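Local structure of transferrin binding protein B (Actinobacillus suis, 3PQU) at residues A[46-51]-A[151-156]; A[175-180]-A[202-207]; A[207-212]-A[227-232]; A[286-291]-A[316-321]. The protein probably captures host transferrin at the bacterial surface, as an outer-membrane lipoprotein of the receptor that supplies the pathogen with iron. One frame throughout, in Å; residues are numbered along the deposited sequence.

Contact 1 (A[46-51]-A[151-156]); sequences AKIPRR and GYIYYL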
loop_
_atom_site.group_PDB
_atom_site.type_symbol
_atom_site.label_atom_id
_atom_site.label_comp_id
_atom_site.label_asym_id
_atom_site.label_seq_id
_atom_site.Cartn_x
_atom_site.Cartn_y
_atom_site.Cartn_z
ATOM N N ALA A 46 12.693 9.970 -4.772
ATOM C CA ALA A 46 13.367 11.258 -4.598
ATOM C C ALA A 46 14.401 11.465 -5.697
ATOM O O ALA A 46 15.113 10.551 -6.082
ATOM C CB ALA A 46 14.043 11.358 -3.237
ATOM N N LYS A 47 14.478 12.692 -6.170
ATOM C CA LYS A 47 15.456 13.088 -7.172
ATOM C C LYS A 47 16.879 13.048 -6.609
ATOM O O LYS A 47 17.107 13.396 -5.455
ATOM C CB LYS A 47 15.123 14.505 -7.650
ATOM C CG LYS A 47 15.999 15.039 -8.775
ATOM C CD LYS A 47 15.303 16.226 -9.431
ATOM C CE LYS A 47 15.946 16.628 -10.747
ATOM N NZ LYS A 47 15.072 17.595 -11.470
ATOM N N ILE A 48 17.832 12.633 -7.430
ATOM C CA ILE A 48 19.250 12.624 -7.033
ATOM C C ILE A 48 19.773 14.066 -7.033
ATOM O O ILE A 48 19.705 14.736 -8.065
ATOM C CB ILE A 48 20.100 11.722 -8.013
ATOM C CG1 ILE A 48 19.646 10.244 -7.929
ATOM C CG2 ILE A 48 21.605 11.819 -7.708
ATOM C CD1 ILE A 48 20.299 9.294 -9.010
ATOM N N PRO A 49 20.266 14.567 -5.878
ATOM C CA PRO A 49 20.719 15.973 -5.825
ATOM C C PRO A 49 21.956 16.245 -6.679
ATOM O O PRO A 49 22.844 15.382 -6.790
ATOM C CB PRO A 49 21.045 16.188 -4.333
ATOM C CG PRO A 49 20.148 15.218 -3.611
ATOM C CD PRO A 49 20.147 13.984 -4.523
ATOM N N ARG A 50 21.988 17.440 -7.279
ATOM C CA ARG A 50 23.030 17.884 -8.218
ATOM C C ARG A 50 23.341 19.320 -7.845
ATOM O O ARG A 50 22.428 20.119 -7.707
ATOM C CB ARG A 50 22.480 17.861 -9.659
ATOM C CG ARG A 50 22.434 16.479 -10.335
ATOM C CD ARG A 50 21.220 16.313 -11.245
ATOM N NE ARG A 50 21.173 17.224 -12.396
ATOM C CZ ARG A 50 21.813 17.019 -13.543
ATOM N NH1 ARG A 50 22.587 15.947 -13.711
ATOM N NH2 ARG A 50 21.702 17.897 -14.524
ATOM N N ARG A 51 24.614 19.663 -7.692
ATOM C CA ARG A 51 24.960 21.039 -7.298
ATOM C C ARG A 51 24.759 22.017 -8.450
ATOM O O ARG A 51 25.065 21.698 -9.589
ATOM C CB ARG A 51 26.401 21.130 -6.799
ATOM C CG ARG A 51 26.728 22.475 -6.135
ATOM C CD ARG A 51 28.081 22.416 -5.463
ATOM N NE ARG A 51 29.168 22.164 -6.414
ATOM C CZ ARG A 51 29.842 23.131 -7.031
ATOM N NH1 ARG A 51 29.519 24.396 -6.814
ATOM N NH2 ARG A 51 30.818 22.837 -7.878
ATOM N N GLY A 151 18.561 11.547 -12.140
ATOM C CA GLY A 151 17.605 10.466 -11.973
ATOM C C GLY A 151 16.992 10.433 -10.596
ATOM O O GLY A 151 16.971 11.461 -9.918
ATOM N N TYR A 152 16.538 9.247 -10.178
ATOM C CA TYR A 152 15.729 9.097 -8.975
ATOM C C TYR A 152 16.084 7.843 -8.195
ATOM O O TYR A 152 16.505 6.832 -8.766
ATOM C CB TYR A 152 14.257 9.020 -9.373
ATOM C CG TYR A 152 13.777 10.203 -10.165
ATOM C CD1 TYR A 152 13.068 11.236 -9.560
ATOM C CD2 TYR A 152 14.056 10.304 -11.523
ATOM C CE1 TYR A 152 12.627 12.344 -10.301
ATOM C CE2 TYR A 152 13.629 11.398 -12.267
ATOM C CZ TYR A 152 12.920 12.412 -11.652
ATOM O OH TYR A 152 12.511 13.487 -12.405
ATOM N N ILE A 153 15.909 7.912 -6.886
ATOM C CA ILE A 153 15.942 6.719 -6.037
ATOM C C ILE A 153 14.482 6.453 -5.685
ATOM O O ILE A 153 13.741 7.391 -5.411
ATOM C CB ILE A 153 16.732 6.984 -4.765
ATOM C CG1 ILE A 153 18.162 7.489 -5.109
ATOM C CG2 ILE A 153 16.755 5.738 -3.875
ATOM C CD1 ILE A 153 18.999 6.551 -6.019
ATOM N N TYR A 154 14.042 5.202 -5.698
ATOM C CA TYR A 154 12.628 4.959 -5.439
ATOM C C TYR A 154 12.356 3.539 -4.966
ATOM O O TYR A 154 13.208 2.657 -5.080
ATOM C CB TYR A 154 11.807 5.223 -6.711
ATOM C CG TYR A 154 11.861 4.046 -7.686
ATOM C CD1 TYR A 154 10.797 3.135 -7.784
ATOM C CD2 TYR A 154 12.985 3.812 -8.455
ATOM C CE1 TYR A 154 10.854 2.049 -8.662
ATOM C CE2 TYR A 154 13.055 2.723 -9.336
ATOM C CZ TYR A 154 11.989 1.849 -9.420
ATOM O OH TYR A 154 12.053 0.783 -10.281
ATOM N N TYR A 155 11.144 3.331 -4.466
ATOM C CA TYR A 155 10.562 2.000 -4.434
ATOM C C TYR A 155 9.099 2.113 -4.831
ATOM O O TYR A 155 8.465 3.151 -4.637
ATOM C CB TYR A 155 10.724 1.311 -3.040
ATOM C CG TYR A 155 9.711 1.743 -1.979
ATOM C CD1 TYR A 155 8.471 1.114 -1.872
ATOM C CD2 TYR A 155 10.003 2.769 -1.079
ATOM C CE1 TYR A 155 7.542 1.507 -0.894
ATOM C CE2 TYR A 155 9.083 3.171 -0.110
ATOM C CZ TYR A 155 7.848 2.532 -0.025
ATOM O OH TYR A 155 6.928 2.910 0.943
ATOM N N LEU A 156 8.557 1.039 -5.383
ATOM C CA LEU A 156 7.144 1.016 -5.729
ATOM C C LEU A 156 6.621 -0.405 -5.619
ATOM O O LEU A 156 7.218 -1.332 -6.159
ATOM C CB LEU A 156 6.950 1.512 -7.164
ATOM C CG LEU A 156 5.528 1.488 -7.701
ATOM C CD1 LEU A 156 4.639 2.410 -6.863
ATOM C CD2 LEU A 156 5.519 1.910 -9.159
HETATM O O HOH W 1 18.710 13.960 -10.572
#
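Ala46 and Ile153 exchange two backbone hydrogen bonds, from Ala46 N to Ile153 O at 2.9 Å and from Ile153 N back to Ala46 O. They form an antiparallel hydrogen-bonded pair, and the next pair, Lys47 with Tyr152, is non-hydrogen-bonded. A third bond, from Ile48 N to Gly151 O (2.9 Å, 170° at the hydrogen), carries the pairing one residue past the end of strand 43-47. A water bridges Ile48 O and Gly151 N, accepting from the latter.

Side chains gather around these bonds. Ile48 lays CG1 against Gly151 O at 3.5 Å and carries CD1 to within 3.9 Å of Tyr152 N. With CG1 beside the backbone N (chi1 -64°), the branch turns to the partner strand, and its CG1 also meets Ile153 CD1 at 4.2 Å. On the sheet face that carries Lys47 and Tyr152, CD1 of the Tyr152 ring rests 3.9 Å from Lys47 CA in an oblique approach, and the same ring stacks with His90.

Within the N-lobe handle, strand 43-47 lies between strands 78-80 and 150-157, and strand 121-128 flanks 150-157 on its far side. The Ala46 and Ile153 face packs on Phe319 of barrel strand 318-326, while Ile48 and Ile153 touch Thr179 of strand 170-183, joining handle to barrel.

Contact 2 (A[175-180]-A[202-207]); sequences TWDFTS and ATSISD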
loop_
_atom_site.group_PDB
_atom_site.type_symbol
_atom_site.label_atom_id
_atom_site.label_comp_id
_atom_site.label_asym_id
_atom_site.label_seq_id
_atom_site.Cartn_x
_atom_site.Cartn_y
_atom_site.Cartn_z
ATOM N N THR A 175 17.736 -6.135 -1.722
ATOM C CA THR A 175 18.721 -5.090 -1.921
ATOM C C THR A 175 18.352 -3.851 -1.118
ATOM O O THR A 175 17.312 -3.806 -0.456
ATOM C CB THR A 175 18.777 -4.660 -3.408
ATOM O OG1 THR A 175 17.480 -4.209 -3.816
ATOM C CG2 THR A 175 19.229 -5.823 -4.309
ATOM N N TRP A 176 19.231 -2.856 -1.172
ATOM C CA TRP A 176 18.885 -1.499 -0.763
ATOM C C TRP A 176 19.621 -0.557 -1.696
ATOM O O TRP A 176 20.521 -0.984 -2.415
ATOM C CB TRP A 176 19.207 -1.225 0.727
ATOM C CG TRP A 176 20.661 -1.324 1.106
ATOM C CD1 TRP A 176 21.451 -2.464 1.124
ATOM C CD2 TRP A 176 21.493 -0.259 1.581
ATOM N NE1 TRP A 176 22.722 -2.150 1.566
ATOM C CE2 TRP A 176 22.771 -0.809 1.854
ATOM C CE3 TRP A 176 21.273 1.103 1.834
ATOM C CZ2 TRP A 176 23.829 -0.036 2.331
ATOM C CZ3 TRP A 176 22.325 1.871 2.317
ATOM C CH2 TRP A 176 23.590 1.296 2.557
ATOM N N ASP A 177 19.222 0.715 -1.690
ATOM C CA ASP A 177 19.809 1.751 -2.562
ATOM C C ASP A 177 19.639 3.114 -1.889
ATOM O O ASP A 177 18.829 3.256 -0.977
ATOM C CB ASP A 177 19.114 1.772 -3.924
ATOM C CG ASP A 177 19.515 0.604 -4.795
ATOM O OD1 ASP A 177 18.714 -0.340 -4.953
ATOM O OD2 ASP A 177 20.646 0.631 -5.304
ATOM N N PHE A 178 20.398 4.112 -2.334
ATOM C CA PHE A 178 20.420 5.393 -1.632
ATOM C C PHE A 178 20.955 6.545 -2.470
ATOM O O PHE A 178 21.659 6.333 -3.450
ATOM C CB PHE A 178 21.295 5.260 -0.371
ATOM C CG PHE A 178 22.755 4.923 -0.673
ATOM C CD1 PHE A 178 23.676 5.936 -0.938
ATOM C CD2 PHE A 178 23.187 3.601 -0.719
ATOM C CE1 PHE A 178 25.023 5.657 -1.248
ATOM C CE2 PHE A 178 24.543 3.301 -0.998
ATOM C CZ PHE A 178 25.461 4.341 -1.271
ATOM N N THR A 179 20.625 7.765 -2.053
ATOM C CA THR A 179 21.321 8.960 -2.490
ATOM C C THR A 179 21.591 9.808 -1.246
ATOM O O THR A 179 20.758 9.858 -0.335
ATOM C CB THR A 179 20.512 9.808 -3.513
ATOM O OG1 THR A 179 21.276 10.967 -3.866
ATOM C CG2 THR A 179 19.165 10.290 -2.931
ATOM N N SER A 180 22.763 10.443 -1.209
ATOM C CA SER A 180 23.096 11.435 -0.197
ATOM C C SER A 180 22.569 12.787 -0.640
ATOM O O SER A 180 21.934 12.903 -1.692
ATOM C CB SER A 180 24.618 11.538 -0.004
ATOM O OG SER A 180 25.268 12.118 -1.144
ATOM N N ALA A 202 26.484 11.313 -3.621
ATOM C CA ALA A 202 26.993 9.948 -3.554
ATOM C C ALA A 202 25.754 9.041 -3.508
ATOM O O ALA A 202 24.852 9.261 -2.695
ATOM C CB ALA A 202 27.843 9.759 -2.313
ATOM N N THR A 203 25.713 8.031 -4.374
ATOM C CA THR A 203 24.544 7.162 -4.492
ATOM C C THR A 203 24.991 5.695 -4.581
ATOM O O THR A 203 26.185 5.399 -4.786
ATOM C CB THR A 203 23.764 7.442 -5.805
ATOM O OG1 THR A 203 24.592 7.085 -6.914
ATOM C CG2 THR A 203 23.327 8.917 -5.935
ATOM N N SER A 204 24.032 4.773 -4.510
ATOM C CA SER A 204 24.348 3.359 -4.733
ATOM C C SER A 204 24.735 3.125 -6.193
ATOM O O SER A 204 25.199 2.038 -6.530
ATOM C CB SER A 204 23.180 2.436 -4.354
ATOM O OG SER A 204 21.971 2.975 -4.843
ATOM N N ILE A 205 24.514 4.119 -7.057
ATOM C CA ILE A 205 25.015 4.056 -8.451
ATOM C C ILE A 205 26.536 4.242 -8.536
ATOM O O ILE A 205 27.201 3.562 -9.309
ATOM C CB ILE A 205 24.354 5.124 -9.346
ATOM C CG1 ILE A 205 22.832 4.918 -9.404
ATOM C CG2 ILE A 205 24.967 5.125 -10.767
ATOM C CD1 ILE A 205 22.069 6.183 -9.895
ATOM N N SER A 206 27.093 5.162 -7.743
ATOM C CA SER A 206 28.511 5.518 -7.880
ATOM C C SER A 206 29.433 4.826 -6.873
ATOM O O SER A 206 30.657 4.931 -6.964
ATOM C CB SER A 206 28.690 7.030 -7.767
ATOM O OG SER A 206 28.339 7.462 -6.463
ATOM N N ASP A 207 28.834 4.149 -5.900
ATOM C CA ASP A 207 29.568 3.386 -4.885
ATOM C C ASP A 207 30.436 2.329 -5.593
ATOM O O ASP A 207 29.981 1.686 -6.554
ATOM C CB ASP A 207 28.542 2.731 -3.932
ATOM C CG ASP A 207 29.094 2.467 -2.531
ATOM O OD1 ASP A 207 30.265 2.810 -2.219
ATOM O OD2 ASP A 207 28.327 1.909 -1.717
#
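Ser204 brings its backbone N over the centre of the Phe178 ring, 3.4 Å above the ring plane, although that N-H is spent on Phe178 O (Ser204 N to Phe178 O 3.0 Å). The amide nitrogen thus sits over the aromatic face of the very residue whose carbonyl it binds. Ser204 CB adds an off-centre CH-pi contact, 4.1 Å from the ring centroid, and at the ring edge Asp207 OD2, an oxygen hydrogen-bonded to His229, lies in plane, 3.8 Å from Phe178 CZ. CG of Phe178 sits between its own backbone N and carbonyl carbon (chi1 62°), on the side where the loop runs.

The hydroxyl of Ser204 works in two directions: OG donates to the anti lone pair of Asp177 OD2 at 2.7 Å and accepts from Phe178 N. Asp177 OD1 makes a salt bridge with Arg116, so both oxygens of this buried carboxylate are engaged. Further along, Ser180 grips Ala202 twice, Ser180 N donating to Ala202 O at 2.8 Å while Ser180 OG accepts from Ala202 N. Between these ends Thr203 CG2 packs on Thr179 OG1 at 3.6 Å.

The loop then curls on itself: Thr203 O accepts from Ser206 N and Asp207 N, and Thr203 OG1 accepts from Ser206 N. A single backbone bridge, Thr179 with Thr203, and the ST motif that follows attach this loop to strand 170-183 of the N-lobe beta-barrel.

Contact 3 (A[207-212]-A[227-232]); sequences DNVNRD and VAHSSE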
loop_
_atom_site.group_PDB
_atom_site.type_symbol
_atom_site.label_atom_id
_atom_site.label_comp_id
_atom_site.label_asym_id
_atom_site.label_seq_id
_atom_site.Cartn_x
_atom_site.Cartn_y
_atom_site.Cartn_z
ATOM N N ASP A 207 28.834 4.149 -5.900
ATOM C CA ASP A 207 29.568 3.386 -4.885
ATOM C C ASP A 207 30.436 2.329 -5.593
ATOM O O ASP A 207 29.981 1.686 -6.554
ATOM C CB ASP A 207 28.542 2.731 -3.932
ATOM C CG ASP A 207 29.094 2.467 -2.531
ATOM O OD1 ASP A 207 30.265 2.810 -2.219
ATOM O OD2 ASP A 207 28.327 1.909 -1.717
ATOM N N ASN A 208 31.686 2.171 -5.151
ATOM C CA ASN A 208 32.600 1.198 -5.738
ATOM C C ASN A 208 32.383 -0.207 -5.162
ATOM O O ASN A 208 33.145 -0.667 -4.329
ATOM C CB ASN A 208 34.050 1.652 -5.534
ATOM C CG ASN A 208 34.378 2.934 -6.296
ATOM O OD1 ASN A 208 33.699 3.295 -7.266
ATOM N ND2 ASN A 208 35.425 3.625 -5.859
ATOM N N VAL A 209 31.326 -0.873 -5.599
ATOM C CA VAL A 209 30.981 -2.178 -5.056
ATOM C C VAL A 209 31.040 -3.229 -6.161
ATOM O O VAL A 209 31.195 -2.887 -7.329
ATOM C CB VAL A 209 29.584 -2.142 -4.458
ATOM C CG1 VAL A 209 29.566 -1.190 -3.268
ATOM C CG2 VAL A 209 28.587 -1.701 -5.524
ATOM N N ASN A 210 30.937 -4.503 -5.790
ATOM C CA ASN A 210 30.878 -5.595 -6.773
ATOM C C ASN A 210 29.548 -5.614 -7.534
ATOM O O ASN A 210 28.482 -5.831 -6.940
ATOM C CB ASN A 210 31.089 -6.950 -6.074
ATOM C CG ASN A 210 30.816 -8.142 -6.997
ATOM O OD1 ASN A 210 31.204 -8.144 -8.166
ATOM N ND2 ASN A 210 30.147 -9.164 -6.464
ATOM N N ARG A 211 29.604 -5.409 -8.844
ATOM C CA ARG A 211 28.389 -5.401 -9.655
ATOM C C ARG A 211 28.209 -6.579 -10.615
ATOM O O ARG A 211 27.092 -6.842 -11.073
ATOM C CB ARG A 211 28.290 -4.079 -10.422
ATOM C CG ARG A 211 28.368 -2.889 -9.486
ATOM C CD ARG A 211 27.897 -1.617 -10.098
ATOM N NE ARG A 211 28.151 -0.494 -9.200
ATOM C CZ ARG A 211 27.240 0.058 -8.409
ATOM N NH1 ARG A 211 25.991 -0.404 -8.400
ATOM N NH2 ARG A 211 27.588 1.074 -7.625
ATOM N N ASP A 212 29.281 -7.300 -10.916
ATOM C CA ASP A 212 29.188 -8.275 -11.997
ATOM C C ASP A 212 29.696 -9.693 -11.711
ATOM O O ASP A 212 29.813 -10.498 -12.618
ATOM C CB ASP A 212 29.842 -7.718 -13.261
ATOM C CG ASP A 212 31.161 -7.056 -12.983
ATOM O OD1 ASP A 212 31.896 -7.545 -12.095
ATOM O OD2 ASP A 212 31.459 -6.044 -13.654
ATOM N N VAL A 227 26.795 -9.310 -3.581
ATOM C CA VAL A 227 26.655 -8.387 -4.707
ATOM C C VAL A 227 26.144 -6.998 -4.258
ATOM O O VAL A 227 25.188 -6.892 -3.472
ATOM C CB VAL A 227 25.698 -8.961 -5.785
ATOM C CG1 VAL A 227 25.470 -7.931 -6.897
ATOM C CG2 VAL A 227 26.261 -10.257 -6.382
ATOM N N ALA A 228 26.793 -5.944 -4.750
ATOM C CA ALA A 228 26.348 -4.567 -4.532
ATOM C C ALA A 228 25.857 -4.307 -3.109
ATOM O O ALA A 228 26.579 -4.524 -2.149
ATOM C CB ALA A 228 25.256 -4.170 -5.551
ATOM N N HIS A 229 24.624 -3.818 -2.998
ATOM C CA HIS A 229 24.053 -3.473 -1.704
ATOM C C HIS A 229 22.927 -4.444 -1.358
ATOM O O HIS A 229 21.827 -4.401 -1.936
ATOM C CB HIS A 229 23.551 -2.025 -1.701
ATOM C CG HIS A 229 24.581 -1.041 -2.166
ATOM N ND1 HIS A 229 24.675 -0.622 -3.479
ATOM C CD2 HIS A 229 25.580 -0.418 -1.496
ATOM C CE1 HIS A 229 25.692 0.218 -3.597
ATOM N NE2 HIS A 229 26.261 0.353 -2.410
ATOM N N SER A 230 23.209 -5.321 -0.402
ATOM C CA SER A 230 22.281 -6.398 -0.084
ATOM C C SER A 230 21.563 -6.132 1.233
ATOM O O SER A 230 22.074 -5.448 2.129
ATOM C CB SER A 230 23.018 -7.750 -0.046
ATOM O OG SER A 230 24.011 -7.739 0.965
ATOM N N SER A 231 20.357 -6.678 1.345
ATOM C CA SER A 231 19.567 -6.498 2.546
ATOM C C SER A 231 19.079 -7.849 3.039
ATOM O O SER A 231 18.848 -8.771 2.249
ATOM C CB SER A 231 18.378 -5.568 2.275
ATOM O OG SER A 231 17.435 -6.152 1.396
ATOM N N GLU A 232 18.915 -7.966 4.348
ATOM C CA GLU A 232 18.277 -9.144 4.907
ATOM C C GLU A 232 17.380 -8.749 6.073
ATOM O O GLU A 232 17.750 -7.902 6.888
ATOM C CB GLU A 232 19.311 -10.183 5.341
ATOM C CG GLU A 232 18.652 -11.505 5.744
ATOM C CD GLU A 232 19.643 -12.647 5.939
ATOM O OE1 GLU A 232 20.735 -12.621 5.324
ATOM O OE2 GLU A 232 19.312 -13.577 6.707
#
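Asp207 OD2 receives the N-H of His229 NE2 at 2.7 Å in an almost straight bond, 174° at the hydrogen. The oxygen lies in the plane of the imidazole and is met on its anti side, with the carboxylate and ring planes only 18° apart. Asp207 CB also reaches the ring edge in plane, 3.8 Å from His229 CE1. A salt bridge from Asp207 OD1 to Arg248 engages the other oxygen, and this negative charge would be expected to polarise the histidine.

Val209 comes at the ring crosswise, its side chain at about a right angle to that of His229; CG1, beside the backbone N at chi1 -65°, lies 3.7 Å from His229 NE2. Its second methyl, CG2, packs against Ala228 CA at 3.8 Å and also lies over the centre of the Arg211 guanidinium. Loop 207-212 is thereby drawn against the start of strand 229-236 in the N-lobe barrel, where His229 meets Trp176 and Phe178 of the adjacent strand 170-183 edge-to-face.

Arg211 folds back along its own loop, NH2 donating to Asp207 O at 2.7 Å, and its NH1 forms a salt bridge with Asp113. Farther from the histidine, Ala228 N donates to Asn210 O at 2.8 Å. Val227 CG1 sits 3.7 Å from that same Asn210 O, while Asn210 ND2 is bonded to His213 O and Gly226 O.

Contact 4 (A[286-291]-A[316-321]); sequences DPIFTD and KSLFAV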
loop_
_atom_site.group_PDB
_atom_site.type_symbol
_atom_site.label_atom_id
_atom_site.label_comp_id
_atom_site.label_asym_id
_atom_site.label_seq_id
_atom_site.Cartn_x
_atom_site.Cartn_y
_atom_site.Cartn_z
ATOM N N ASP A 286 30.567 8.437 10.229
ATOM C CA ASP A 286 30.379 8.596 8.780
ATOM C C ASP A 286 29.491 9.819 8.496
ATOM O O ASP A 286 28.386 9.931 9.060
ATOM C CB ASP A 286 29.772 7.331 8.158
ATOM C CG ASP A 286 29.854 7.338 6.637
ATOM O OD1 ASP A 286 30.596 6.498 6.093
ATOM O OD2 ASP A 286 29.211 8.201 5.994
ATOM N N PRO A 287 29.960 10.742 7.640
ATOM C CA PRO A 287 29.139 11.953 7.484
ATOM C C PRO A 287 27.820 11.720 6.751
ATOM O O PRO A 287 26.919 12.556 6.883
ATOM C CB PRO A 287 30.034 12.907 6.681
ATOM C CG PRO A 287 31.056 12.010 6.010
ATOM C CD PRO A 287 31.241 10.820 6.898
ATOM N N ILE A 288 27.664 10.626 6.011
ATOM C CA ILE A 288 26.348 10.432 5.389
ATOM C C ILE A 288 25.545 9.239 5.884
ATOM O O ILE A 288 24.320 9.305 5.922
ATOM C CB ILE A 288 26.386 10.465 3.837
ATOM C CG1 ILE A 288 27.166 9.303 3.282
ATOM C CG2 ILE A 288 26.995 11.779 3.330
ATOM C CD1 ILE A 288 27.045 9.168 1.708
ATOM N N PHE A 289 26.220 8.149 6.257
ATOM C CA PHE A 289 25.518 6.963 6.757
ATOM C C PHE A 289 25.243 7.089 8.255
ATOM O O PHE A 289 25.968 6.551 9.096
ATOM C CB PHE A 289 26.270 5.672 6.365
ATOM C CG PHE A 289 26.355 5.485 4.863
ATOM C CD1 PHE A 289 25.236 5.116 4.138
ATOM C CD2 PHE A 289 27.523 5.757 4.174
ATOM C CE1 PHE A 289 25.294 4.976 2.734
ATOM C CE2 PHE A 289 27.594 5.609 2.772
ATOM C CZ PHE A 289 26.473 5.221 2.067
ATOM N N THR A 290 24.189 7.840 8.568
ATOM C CA THR A 290 23.868 8.205 9.946
ATOM C C THR A 290 22.512 7.620 10.332
ATOM O O THR A 290 21.852 7.004 9.499
ATOM C CB THR A 290 23.779 9.714 10.088
ATOM O OG1 THR A 290 22.937 10.208 9.040
ATOM C CG2 THR A 290 25.173 10.379 9.990
ATOM N N ASP A 291 22.082 7.860 11.576
ATOM C CA ASP A 291 20.845 7.282 12.123
ATOM C C ASP A 291 19.610 7.904 11.506
ATOM O O ASP A 291 19.629 9.074 11.125
ATOM C CB ASP A 291 20.752 7.531 13.643
ATOM C CG ASP A 291 21.780 6.760 14.428
ATOM O OD1 ASP A 291 22.274 5.720 13.914
ATOM O OD2 ASP A 291 22.059 7.184 15.575
ATOM N N LYS A 316 19.344 14.627 7.568
ATOM C CA LYS A 316 19.018 14.835 6.137
ATOM C C LYS A 316 20.177 14.550 5.148
ATOM O O LYS A 316 20.210 15.073 4.038
ATOM C CB LYS A 316 18.477 16.265 5.932
ATOM C CG LYS A 316 17.283 16.598 6.859
ATOM C CD LYS A 316 16.728 17.982 6.562
ATOM C CE LYS A 316 15.400 18.206 7.260
ATOM N NZ LYS A 316 15.446 17.741 8.672
ATOM N N SER A 317 21.117 13.710 5.555
ATOM C CA SER A 317 22.271 13.395 4.730
ATOM C C SER A 317 21.967 12.311 3.702
ATOM O O SER A 317 22.746 12.120 2.782
ATOM C CB SER A 317 23.418 12.892 5.599
ATOM O OG SER A 317 23.013 11.740 6.340
ATOM N N LEU A 318 20.852 11.592 3.874
ATOM C CA LEU A 318 20.622 10.348 3.118
ATOM C C LEU A 318 19.153 9.950 2.965
ATOM O O LEU A 318 18.390 9.917 3.948
ATOM C CB LEU A 318 21.362 9.171 3.769
ATOM C CG LEU A 318 21.572 7.947 2.850
ATOM C CD1 LEU A 318 22.850 8.108 2.076
ATOM C CD2 LEU A 318 21.647 6.658 3.641
ATOM N N PHE A 319 18.778 9.633 1.729
ATOM C CA PHE A 319 17.491 8.993 1.434
ATOM C C PHE A 319 17.810 7.586 0.924
ATOM O O PHE A 319 18.578 7.440 -0.026
ATOM C CB PHE A 319 16.681 9.805 0.384
ATOM C CG PHE A 319 15.399 9.106 -0.087
ATOM C CD1 PHE A 319 14.306 8.970 0.764
ATOM C CD2 PHE A 319 15.322 8.553 -1.361
ATOM C CE1 PHE A 319 13.148 8.310 0.350
ATOM C CE2 PHE A 319 14.159 7.897 -1.797
ATOM C CZ PHE A 319 13.076 7.773 -0.930
ATOM N N ALA A 320 17.236 6.563 1.565
ATOM C CA ALA A 320 17.507 5.161 1.243
ATOM C C ALA A 320 16.203 4.405 0.979
ATOM O O ALA A 320 15.178 4.732 1.567
ATOM C CB ALA A 320 18.260 4.481 2.375
ATOM N N VAL A 321 16.260 3.409 0.089
ATOM C CA VAL A 321 15.135 2.511 -0.138
ATOM C C VAL A 321 15.642 1.061 -0.022
ATOM O O VAL A 321 16.838 0.826 -0.035
ATOM C CB VAL A 321 14.483 2.746 -1.513
ATOM C CG1 VAL A 321 14.004 4.188 -1.643
ATOM C CG2 VAL A 321 15.457 2.390 -2.658
#
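Leu318 and Phe289 make the closer apolar part of this contact, Leu318 CD2 lying 3.9 Å from Phe289 CD1 and CD1 of the leucine 4.0 Å from Phe289 CE1. The two side chains meet at a slant. CG of Leu318, anti to its backbone N at chi1 -161°, carries both methyls that meet the ring. Ile288 CG1 covers one face of the Phe289 ring, 3.6 Å above it and offset toward the rim, and Ile288 CD1 also reaches Leu318 CD1 at 4.3 Å. Phe178 adds an edge-to-face contact with Phe289, and Arg263 a cation-pi interaction.

Loop 286-291 is shaped by an Asx turn and Asx motif. Asp286 OD2 accepts from Ile288 N at 2.9 Å on its anti lone pair and from Phe289 N, which arrives from above the carboxylate plane. The loop lies against the start of strand 318-326 in the N-lobe barrel.

Toward solvent the contact thins. Pro287, exposed, offers little beyond its carbonyl oxygen, 3.7 Å from Ser317 CB. Ser317 itself is buried and polar: OG lies 2.8 Å from Ile288 O and 3.1 Å from Thr290 OG1, and the hydroxyl is hydrogen-bonded to Thr313 and Asn315; Asn315 OD1 also bonds Thr290 OG1.

In the fold
All four contacts are largely buried and lie on the same side of the chain's centre, but they serve different junctions. Contact 1 belongs to the handle and is built mostly from backbone bonds within a sheet, whereas contacts 2, 3 and 4 tie loops to neighbouring barrel strands and rely more on side chains. Contacts 2 and 3 share Asp207 and are rich in buried polar and charged groups; contact 4 is mainly apolar, with a polar fringe. Strand 170-183 is the common element: it pairs with strands 229-236 and 318-326, and its Thr179 packs on Pro49 and Ile153. Contacts 1 and 3, with centres about 18 Å apart, do not touch.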